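Ribonucleoside triphosphate reductase (Lactobacillus leichmannii, PDB 1L1L) catalyses the adenosylcobalamin-dependent reduction of ribonucleoside triphosphates to their 2'-deoxy forms, as a monomeric class II ribonucleotide reductase under allosteric control. Local coordinates at residues L485-R488 with V489-F493; P609-A612 with V613-N617; N619-A623 with G624-I628. All coordinates share one frame; numbering follows the deposited sequence.

Interaction 1: L485-R488 with V489-F493; sequences LGNR and VVTGF
The amide of N487 meets the methyl group of T491 across the bend that leads into strand 490-497. N487 ND2 comes within 3.1 Å of T491 CG2, a tight approach for a nitrogen and a methyl carbon. A chi1 of 55° sets the amide of N487 between its own backbone N and carbonyl carbon, and from there ND2 reaches R488 O and T491. T491 turns CG2 to this side and sends OG1 elsewhere, to the carbonyl of V509.

Among the polar contacts, N487 ND2 donates weakly to R488 O at 3.2 Å, the N-H to acceptor angle being only 132°. The stronger partner of ND2 is the carboxylate of D511, so an asparagine, with its paired N-H groups, can serve the turn and a neighbouring segment together. A single water joins the two segments loosely, accepting from R488 N at 3.4 Å and donating to V490 O at 3.4 Å, both bonds weak. The same water sits 3.8 Å above the plane of the R488 guanidinium, over its centre. That group is reached through a bend at chi3, and its NE forms a salt bridge with E630.

The apolar part faces inward. V489 and V490 are both buried: V489 packs on Y510 and F637, while V490 lies on A633 and T634 of helix 628-641. Valines fill these sites with short, wholly apolar side chains that need no polar partner when buried.

G486, with phi 89°, takes a backbone shape in which any CB would press on the preceding carbonyl O. The whole is a glycine-terminated helix end, at 477-485, passing through a short bend into the first strand of the antiparallel hairpin 490-497/504-510.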
loop_
_atom_site.group_PDB
_atom_site.type_symbol
_atom_site.label_atom_id
_atom_site.label_comp_id
_atom_site.label_asym_id
_atom_site.label_seq_id
_atom_site.Cartn_x
_atom_site.Cartn_y
_atom_site.Cartn_z
ATOM N N LEU A 485 -4.029 -27.930 -9.859
ATOM C CA LEU A 485 -4.985 -28.827 -9.208
ATOM C C LEU A 485 -6.140 -29.253 -10.111
ATOM O O LEU A 485 -6.732 -30.320 -9.922
ATOM C CB LEU A 485 -5.571 -28.166 -7.955
ATOM C CG LEU A 485 -4.664 -27.770 -6.788
ATOM C CD1 LEU A 485 -5.507 -27.059 -5.729
ATOM C CD2 LEU A 485 -3.994 -28.997 -6.197
ATOM N N GLY A 486 -6.464 -28.413 -11.087
ATOM C CA GLY A 486 -7.561 -28.711 -11.981
ATOM C C GLY A 486 -8.864 -28.169 -11.432
ATOM O O GLY A 486 -9.876 -28.135 -12.130
ATOM N N ASN A 487 -8.842 -27.737 -10.173
ATOM C CA ASN A 487 -10.034 -27.198 -9.527
ATOM C C ASN A 487 -9.657 -26.143 -8.489
ATOM O O ASN A 487 -8.481 -25.905 -8.236
ATOM C CB ASN A 487 -10.815 -28.322 -8.841
ATOM C CG ASN A 487 -9.960 -29.105 -7.859
ATOM O OD1 ASN A 487 -9.088 -29.878 -8.258
ATOM N ND2 ASN A 487 -10.196 -28.897 -6.568
ATOM N N ARG A 488 -10.666 -25.528 -7.882
ATOM C CA ARG A 488 -10.435 -24.498 -6.874
ATOM C C ARG A 488 -10.203 -25.107 -5.492
ATOM O O ARG A 488 -10.833 -26.112 -5.137
ATOM C CB ARG A 488 -11.623 -23.536 -6.849
ATOM C CG ARG A 488 -11.874 -22.880 -8.203
ATOM C CD ARG A 488 -12.878 -21.756 -8.098
ATOM N NE ARG A 488 -14.166 -22.219 -7.596
ATOM C CZ ARG A 488 -15.034 -22.933 -8.301
ATOM N NH1 ARG A 488 -14.756 -23.274 -9.556
ATOM N NH2 ARG A 488 -16.183 -23.298 -7.754
ATOM N N VAL A 489 -9.303 -24.495 -4.722
ATOM C CA VAL A 489 -8.961 -24.978 -3.384
ATOM C C VAL A 489 -10.178 -25.464 -2.603
ATOM O O VAL A 489 -10.081 -26.405 -1.818
ATOM C CB VAL A 489 -8.214 -23.894 -2.560
ATOM C CG1 VAL A 489 -9.170 -22.769 -2.155
ATOM C CG2 VAL A 489 -7.581 -24.530 -1.340
ATOM N N VAL A 490 -11.324 -24.826 -2.813
ATOM C CA VAL A 490 -12.544 -25.249 -2.138
ATOM C C VAL A 490 -13.299 -26.179 -3.094
ATOM O O VAL A 490 -13.920 -25.728 -4.058
ATOM C CB VAL A 490 -13.441 -24.042 -1.765
ATOM C CG1 VAL A 490 -14.690 -24.521 -1.040
ATOM C CG2 VAL A 490 -12.668 -23.075 -0.887
ATOM N N THR A 491 -13.239 -27.478 -2.815
ATOM C CA THR A 491 -13.890 -28.491 -3.644
ATOM C C THR A 491 -15.368 -28.698 -3.328
ATOM O O THR A 491 -16.101 -29.319 -4.107
ATOM C CB THR A 491 -13.158 -29.839 -3.515
ATOM O OG1 THR A 491 -13.175 -30.273 -2.146
ATOM C CG2 THR A 491 -11.718 -29.691 -3.969
ATOM N N GLY A 492 -15.806 -28.176 -2.186
ATOM C CA GLY A 492 -17.199 -28.306 -1.792
ATOM C C GLY A 492 -17.425 -27.998 -0.322
ATOM O O GLY A 492 -16.512 -27.550 0.379
ATOM N N PHE A 493 -18.645 -28.234 0.150
ATOM C CA PHE A 493 -18.980 -27.980 1.545
ATOM C C PHE A 493 -19.674 -29.172 2.196
ATOM O O PHE A 493 -20.481 -29.858 1.564
ATOM C CB PHE A 493 -19.895 -26.751 1.668
ATOM C CG PHE A 493 -19.244 -25.457 1.265
ATOM C CD1 PHE A 493 -19.039 -25.149 -0.076
ATOM C CD2 PHE A 493 -18.830 -24.542 2.231
ATOM C CE1 PHE A 493 -18.434 -23.952 -0.449
ATOM C CE2 PHE A 493 -18.223 -23.340 1.867
ATOM C CZ PHE A 493 -18.025 -23.044 0.530
HETATM O O HOH W 1 -13.892 -26.508 -7.329
#

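Interaction 2: P609-A612 with V613-N617; sequences PIKA and VGADN
K611 runs alongside A615 and brings its amine to D616. Its chain is fully extended, with CG anti to the backbone N (chi1 178°), so the methylenes pass over the alanine methyl: CG lies 3.9 Å and CE 3.8 Å from A615 CB. Beyond them NZ reaches D616 OD2 at 3.4 Å, a salt bridge whose hydrogen bond is weak. The two side chains cross at about a right angle. Lysine suits this exposed edge because its aliphatic stem can cover a methyl group while the charge stays at the surface.

Beneath this pair the backbone closes on itself. A615 N donates to A612 O at 3.0 Å, a weak bond, well off straight at 129°, and it closes a type II beta turn from A612 to A615. G614 holds the third place of the turn with phi 65°, a value that favours glycine. A type I turn from G614 to N617 follows at once, closed by N617 N to G614 O at 2.9 Å. The two overlapping turns take the chain out of strand 603-611, part of an antiparallel four-stranded sheet, and into the long loop before helix 628-641. The methyl of A615 also lies 3.0 Å from A612 O, a close contact across the turn; alanine suits the place because the lysine stem lies over that methyl.

Further out, neighbouring elements fix the positions of these groups. The hydroxyl of Y570 is hydrogen-bonded to D616 OD1, so the carboxylate is held from its other oxygen as well, while the side chains of K611 and A615 both touch Y570. V613 turns away from the strand end to pack on D479 and T483 of helix 477-485.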
loop_
_atom_site.group_PDB
_atom_site.type_symbol
_atom_site.label_atom_id
_atom_site.label_comp_id
_atom_site.label_asym_id
_atom_site.label_seq_id
_atom_site.Cartn_x
_atom_site.Cartn_y
_atom_site.Cartn_z
ATOM N N PRO A 609 -7.089 -7.294 -25.692
ATOM C CA PRO A 609 -7.799 -8.571 -25.546
ATOM C C PRO A 609 -7.002 -9.415 -24.541
ATOM O O PRO A 609 -5.775 -9.473 -24.627
ATOM C CB PRO A 609 -7.748 -9.165 -26.958
ATOM C CG PRO A 609 -7.676 -7.932 -27.842
ATOM C CD PRO A 609 -6.701 -7.057 -27.093
ATOM N N ILE A 610 -7.678 -10.048 -23.584
ATOM C CA ILE A 610 -6.972 -10.855 -22.588
ATOM C C ILE A 610 -7.661 -12.158 -22.223
ATOM O O ILE A 610 -8.863 -12.192 -21.949
ATOM C CB ILE A 610 -6.738 -10.069 -21.270
ATOM C CG1 ILE A 610 -5.838 -8.863 -21.533
ATOM C CG2 ILE A 610 -6.102 -10.988 -20.226
ATOM C CD1 ILE A 610 -5.517 -8.047 -20.295
ATOM N N LYS A 611 -6.880 -13.230 -22.216
ATOM C CA LYS A 611 -7.390 -14.548 -21.868
ATOM C C LYS A 611 -6.837 -14.958 -20.517
ATOM O O LYS A 611 -5.624 -14.951 -20.305
ATOM C CB LYS A 611 -6.974 -15.583 -22.912
ATOM C CG LYS A 611 -7.433 -16.993 -22.580
ATOM C CD LYS A 611 -7.098 -17.969 -23.704
ATOM C CE LYS A 611 -7.625 -19.371 -23.393
ATOM N NZ LYS A 611 -7.363 -20.334 -24.508
ATOM N N ALA A 612 -7.726 -15.311 -19.597
ATOM C CA ALA A 612 -7.281 -15.718 -18.272
ATOM C C ALA A 612 -6.851 -17.173 -18.283
ATOM O O ALA A 612 -7.373 -17.982 -19.050
ATOM C CB ALA A 612 -8.395 -15.516 -17.257
ATOM N N VAL A 613 -5.880 -17.492 -17.435
ATOM C CA VAL A 613 -5.394 -18.855 -17.310
ATOM C C VAL A 613 -6.575 -19.744 -16.955
ATOM O O VAL A 613 -7.456 -19.346 -16.185
ATOM C CB VAL A 613 -4.347 -18.962 -16.192
ATOM C CG1 VAL A 613 -3.923 -20.402 -16.004
ATOM C CG2 VAL A 613 -3.150 -18.097 -16.528
ATOM N N GLY A 614 -6.607 -20.940 -17.532
ATOM C CA GLY A 614 -7.687 -21.863 -17.246
ATOM C C GLY A 614 -9.042 -21.383 -17.720
ATOM O O GLY A 614 -10.074 -21.872 -17.260
ATOM N N ALA A 615 -9.037 -20.435 -18.651
ATOM C CA ALA A 615 -10.266 -19.872 -19.194
ATOM C C ALA A 615 -11.266 -20.930 -19.658
ATOM O O ALA A 615 -12.479 -20.760 -19.503
ATOM C CB ALA A 615 -9.931 -18.929 -20.349
ATOM N N ASP A 616 -10.757 -22.026 -20.217
ATOM C CA ASP A 616 -11.619 -23.090 -20.721
ATOM C C ASP A 616 -11.796 -24.271 -19.776
ATOM O O ASP A 616 -12.253 -25.338 -20.186
ATOM C CB ASP A 616 -11.097 -23.586 -22.071
ATOM C CG ASP A 616 -11.121 -22.506 -23.125
ATOM O OD1 ASP A 616 -12.182 -21.859 -23.276
ATOM O OD2 ASP A 616 -10.088 -22.304 -23.801
ATOM N N ASN A 617 -11.429 -24.083 -18.513
ATOM C CA ASN A 617 -11.581 -25.140 -17.527
ATOM C C ASN A 617 -12.966 -24.975 -16.914
ATOM O O ASN A 617 -13.354 -23.873 -16.525
ATOM C CB ASN A 617 -10.519 -25.017 -16.436
ATOM C CG ASN A 617 -10.591 -26.142 -15.426
ATOM O OD1 ASN A 617 -11.667 -26.489 -14.943
ATOM N ND2 ASN A 617 -9.443 -26.710 -15.092
#

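Interaction 3: N619-A623 with G624-I628; sequences NFASA and GTVSI
T625 folds its side chain back onto S622, three residues earlier. Its CB stands 3.7 Å from S622 O, and there the two branches part. OG1, with chi1 at 71° placing it between the backbone N and carbonyl carbon of T625, donates to S622 O at 3.0 Å, in the carbonyl plane and on a lone pair. CG2 goes to S622 OG instead, 3.2 Å away, so the methyl lies close against the serine hydroxyl oxygen. A threonine fits because one branch can bond while the other packs.

The same carbonyl is also gripped by the backbone. T625 N donates to S622 O at 2.7 Å with an N-H to acceptor angle of 152°, arriving 43° above the carbonyl plane, and V626 N adds a weak bond at 3.2 Å. Several donors on one oxygen should hold its peptide group firmly. On the buried side, V626 CG2 packs on A621 CB at 3.6 Å.

A623 and G624 are the two middle residues of the turn. The arrangement is a tight turn closed by an i to i+3 backbone bond, delivering the chain to S627, the N-cap of helix 628-641, whose OG bonds to E630 N.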
loop_
_atom_site.group_PDB
_atom_site.type_symbol
_atom_site.label_atom_id
_atom_site.label_comp_id
_atom_site.label_asym_id
_atom_site.label_seq_id
_atom_site.Cartn_x
_atom_site.Cartn_y
_atom_site.Cartn_z
ATOM N N ASN A 619 -13.847 -25.610 -14.173
ATOM C CA ASN A 619 -13.666 -25.206 -12.784
ATOM C C ASN A 619 -13.254 -23.743 -12.704
ATOM O O ASN A 619 -13.029 -23.210 -11.614
ATOM C CB ASN A 619 -12.613 -26.075 -12.086
ATOM C CG ASN A 619 -13.144 -27.446 -11.721
ATOM O OD1 ASN A 619 -14.220 -27.570 -11.127
ATOM N ND2 ASN A 619 -12.395 -28.485 -12.066
ATOM N N PHE A 620 -13.142 -23.101 -13.864
ATOM C CA PHE A 620 -12.778 -21.693 -13.912
ATOM C C PHE A 620 -13.930 -20.914 -13.305
ATOM O O PHE A 620 -15.089 -21.151 -13.649
ATOM C CB PHE A 620 -12.586 -21.215 -15.351
ATOM C CG PHE A 620 -12.258 -19.750 -15.453
ATOM C CD1 PHE A 620 -10.957 -19.302 -15.255
ATOM C CD2 PHE A 620 -13.261 -18.815 -15.674
ATOM C CE1 PHE A 620 -10.659 -17.940 -15.270
ATOM C CE2 PHE A 620 -12.980 -17.449 -15.689
ATOM C CZ PHE A 620 -11.677 -17.009 -15.486
ATOM N N ALA A 621 -13.616 -19.977 -12.420
ATOM C CA ALA A 621 -14.651 -19.177 -11.782
ATOM C C ALA A 621 -14.344 -17.693 -11.912
ATOM O O ALA A 621 -13.236 -17.257 -11.605
ATOM C CB ALA A 621 -14.764 -19.556 -10.315
ATOM N N SER A 622 -15.321 -16.921 -12.382
ATOM C CA SER A 622 -15.137 -15.478 -12.517
ATOM C C SER A 622 -15.632 -14.841 -11.220
ATOM O O SER A 622 -16.572 -15.345 -10.604
ATOM C CB SER A 622 -15.928 -14.946 -13.712
ATOM O OG SER A 622 -17.300 -15.267 -13.589
ATOM N N ALA A 623 -15.001 -13.742 -10.817
ATOM C CA ALA A 623 -15.336 -13.050 -9.572
ATOM C C ALA A 623 -16.830 -12.846 -9.354
ATOM O O ALA A 623 -17.321 -12.957 -8.229
ATOM C CB ALA A 623 -14.612 -11.705 -9.510
ATOM N N GLY A 624 -17.553 -12.553 -10.426
ATOM C CA GLY A 624 -18.980 -12.337 -10.298
ATOM C C GLY A 624 -19.784 -13.585 -9.986
ATOM O O GLY A 624 -20.906 -13.488 -9.481
ATOM N N THR A 625 -19.221 -14.759 -10.262
ATOM C CA THR A 625 -19.943 -16.002 -10.022
ATOM C C THR A 625 -19.537 -16.750 -8.762
ATOM O O THR A 625 -20.229 -17.687 -8.359
ATOM C CB THR A 625 -19.816 -16.977 -11.220
ATOM O OG1 THR A 625 -18.480 -17.494 -11.292
ATOM C CG2 THR A 625 -20.156 -16.267 -12.518
ATOM N N VAL A 626 -18.431 -16.351 -8.136
ATOM C CA VAL A 626 -17.974 -17.027 -6.918
ATOM C C VAL A 626 -18.815 -16.632 -5.708
ATOM O O VAL A 626 -18.920 -15.453 -5.363
ATOM C CB VAL A 626 -16.498 -16.714 -6.622
ATOM C CG1 VAL A 626 -16.050 -17.452 -5.374
ATOM C CG2 VAL A 626 -15.643 -17.120 -7.803
ATOM N N SER A 627 -19.409 -17.622 -5.053
ATOM C CA SER A 627 -20.254 -17.346 -3.900
ATOM C C SER A 627 -19.496 -16.669 -2.763
ATOM O O SER A 627 -18.294 -16.857 -2.597
ATOM C CB SER A 627 -20.885 -18.637 -3.382
ATOM O OG SER A 627 -19.934 -19.391 -2.654
ATOM N N ILE A 628 -20.212 -15.885 -1.966
ATOM C CA ILE A 628 -19.578 -15.206 -0.846
ATOM C C ILE A 628 -19.020 -16.262 0.117
ATOM O O ILE A 628 -17.929 -16.111 0.654
ATOM C CB ILE A 628 -20.583 -14.269 -0.124
ATOM C CG1 ILE A 628 -19.874 -13.508 0.999
ATOM C CG2 ILE A 628 -21.777 -15.063 0.392
ATOM C CD1 ILE A 628 -20.771 -12.510 1.723
#

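In the fold
The centres of the three contacts lie about 26 to 30 Å from the centre of the chain, all on one side of it. Interactions 2 and 3 follow each other on the connection between strand 603-611 and helix 628-641, and interaction 1 packs against that connection. The centre of interaction 1 is about 12 Å from that of interaction 3 and about 18 Å from that of interaction 2. N619 of interaction 3 joins interaction 1 twice: ND2 makes a probable hydrogen bond to G486 O, whose 2.5 Å is doubtfully short, and the N619 carbonyl O receives R488 NH1 at 2.7 Å. N617 ND2 approaches G486 O more weakly, at 3.3 Å. F620 ties interactions 2 and 3, its CB 3.2 Å from G614 O.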